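Local coordinates for protein putative esterase (Uncultured bacterium, PDB 7C4D) that probably hydrolyses carboxylic ester bonds, as an esterase of the alpha/beta hydrolase fold from a marine bacterium, at residues K221-D226 / L245-G250. Numbering follows the deposited sequence.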
loop_
_atom_site.group_PDB
_atom_site.type_symbol
_atom_site.label_atom_id
_atom_site.label_comp_id
_atom_site.label_asym_id
_atom_site.label_seq_id
_atom_site.Cartn_x
_atom_site.Cartn_y
_atom_site.Cartn_z
ATOM N N LYS A 221 -9.846 5.876 -7.971
ATOM C CA LYS A 221 -9.622 7.187 -7.394
ATOM C C LYS A 221 -10.653 7.447 -6.298
ATOM O O LYS A 221 -11.829 7.175 -6.481
ATOM C CB LYS A 221 -9.890 8.224 -8.484
ATOM C CG LYS A 221 -9.465 9.629 -8.101
ATOM C CD LYS A 221 -10.123 10.729 -8.889
ATOM C CE LYS A 221 -10.153 12.024 -8.105
ATOM N NZ LYS A 221 -11.047 12.989 -8.774
ATOM N N GLY A 222 -10.212 7.942 -5.140
ATOM C CA GLY A 222 -11.157 8.475 -4.163
ATOM C C GLY A 222 -11.635 9.864 -4.590
ATOM O O GLY A 222 -10.829 10.708 -4.999
ATOM N N GLU A 223 -12.949 10.092 -4.553
ATOM C CA GLU A 223 -13.536 11.374 -4.967
ATOM C C GLU A 223 -12.914 12.541 -4.193
ATOM O O GLU A 223 -12.587 13.556 -4.793
ATOM C CB GLU A 223 -15.057 11.371 -4.747
ATOM C CG GLU A 223 -15.788 12.583 -5.320
ATOM C CD GLU A 223 -17.131 12.933 -4.690
ATOM O OE1 GLU A 223 -17.802 12.036 -4.136
ATOM O OE2 GLU A 223 -17.506 14.120 -4.742
ATOM N N LEU A 224 -12.766 12.383 -2.864
ATOM C CA LEU A 224 -12.300 13.437 -1.968
ATOM C C LEU A 224 -10.782 13.394 -1.781
ATOM O O LEU A 224 -10.262 13.991 -0.852
ATOM C CB LEU A 224 -12.993 13.280 -0.613
ATOM C CG LEU A 224 -14.472 12.891 -0.650
ATOM C CD1 LEU A 224 -14.922 12.339 0.686
ATOM C CD2 LEU A 224 -15.353 14.052 -1.095
ATOM N N SER A 225 -10.071 12.696 -2.663
ATOM C CA SER A 225 -8.619 12.673 -2.636
ATOM C C SER A 225 -8.064 13.255 -3.935
ATOM O O SER A 225 -8.722 13.229 -4.979
ATOM C CB SER A 225 -8.120 11.277 -2.392
ATOM O OG SER A 225 -6.804 11.107 -2.890
ATOM N N ASP A 226 -6.831 13.761 -3.848
ATOM C CA ASP A 226 -6.174 14.415 -4.960
ATOM C C ASP A 226 -4.870 13.714 -5.305
ATOM O O ASP A 226 -4.024 14.329 -5.941
ATOM C CB ASP A 226 -5.928 15.899 -4.681
ATOM C CG ASP A 226 -7.196 16.726 -4.805
ATOM O OD1 ASP A 226 -7.980 16.473 -5.743
ATOM O OD2 ASP A 226 -7.396 17.608 -3.954
ATOM N N LEU A 245 -10.182 4.151 -15.390
ATOM C CA LEU A 245 -10.206 5.023 -14.220
ATOM C C LEU A 245 -11.623 5.090 -13.662
ATOM O O LEU A 245 -12.557 5.385 -14.393
ATOM C CB LEU A 245 -9.785 6.427 -14.635
ATOM C CG LEU A 245 -8.299 6.740 -14.497
ATOM C CD1 LEU A 245 -7.531 6.172 -15.669
ATOM C CD2 LEU A 245 -8.070 8.240 -14.389
ATOM N N VAL A 246 -11.769 4.853 -12.357
ATOM C CA VAL A 246 -13.081 4.820 -11.752
ATOM C C VAL A 246 -12.977 5.587 -10.440
ATOM O O VAL A 246 -12.094 5.312 -9.630
ATOM C CB VAL A 246 -13.556 3.362 -11.558
ATOM C CG1 VAL A 246 -14.662 3.226 -10.528
ATOM C CG2 VAL A 246 -13.959 2.687 -12.868
ATOM N N THR A 247 -13.895 6.540 -10.243
ATOM C CA THR A 247 -13.983 7.335 -9.024
ATOM C C THR A 247 -15.030 6.741 -8.086
ATOM O O THR A 247 -16.195 6.620 -8.467
ATOM C CB THR A 247 -14.259 8.802 -9.378
ATOM O OG1 THR A 247 -13.129 9.257 -10.129
ATOM C CG2 THR A 247 -14.491 9.688 -8.178
ATOM N N ILE A 248 -14.601 6.339 -6.878
ATOM C CA ILE A 248 -15.528 5.897 -5.842
ATOM C C ILE A 248 -16.062 7.143 -5.141
ATOM O O ILE A 248 -15.271 7.835 -4.493
ATOM C CB ILE A 248 -14.820 4.979 -4.831
ATOM C CG1 ILE A 248 -14.258 3.715 -5.488
ATOM C CG2 ILE A 248 -15.711 4.680 -3.635
ATOM C CD1 ILE A 248 -13.612 2.747 -4.515
ATOM N N PRO A 249 -17.381 7.463 -5.247
ATOM C CA PRO A 249 -17.977 8.626 -4.566
ATOM C C PRO A 249 -17.804 8.664 -3.047
ATOM O O PRO A 249 -17.941 7.648 -2.372
ATOM C CB PRO A 249 -19.487 8.508 -4.805
ATOM C CG PRO A 249 -19.678 7.085 -5.285
ATOM C CD PRO A 249 -18.393 6.702 -5.995
ATOM N N GLY A 250 -17.467 9.849 -2.522
ATOM C CA GLY A 250 -17.467 10.078 -1.088
ATOM C C GLY A 250 -16.340 9.359 -0.356
ATOM O O GLY A 250 -16.447 9.140 0.847
#
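Lys221 faces Thr247 across two parallel strands and ties them together through its own backbone: its N donates to Val246 O (2.9 Å), and its O accepts from Ile248 N in a bond almost collinear with the carbonyl (C=O...N 176°). Thr247 CA also leans on Lys221 O as a CA-H...O contact. The two side chains lie side by side on one face of the sheet. With CG anti to the backbone N (chi1 -170°), the lysine chain runs on extended, and its CD rests 3.6 Å from Thr247 OG1; a long aliphatic stem suits such a partly exposed position beside a small beta-branched residue. Gly222, paired with Ile248, brings no side chain to the opposite face, where the buried Ile248 packs on Ile262 of helix 260-270; the N of Gly222 hydrogen-bonds Asp120 OD1. The strand ends here in a type I turn from Gly222 to Ser225. Glu223 holds on to the other segment twice. Its N reaches Ile248 O at 3.2 Å, continuing the ladder by one bond past the strand, while its extended side chain carries OE1 to Gly250 N (2.7 Å), which meets the carboxylate on its anti side, 25° out of plane. Thr247 CG2 packs against Glu223 CA, 3.8 Å away, and against its CB. CD1 of Leu224 lies 3.5 Å from Gly250 C, beside a glycine, whose positive phi suits it and which adds no side chain of its own. Ser225, which closes the turn, hydrogen-bonds Asp120 OD2 through OG. Strand 217-222, helix 232-239 and strand 244-248 form a beta-alpha-beta unit at the sheet edge of an alpha/beta hydrolase fold; the turn after strand 217-222 touches Asp120 and His253, probably two members of a Ser-His-Asp triad, and the chain leaving strand 244-248 goes on to His253.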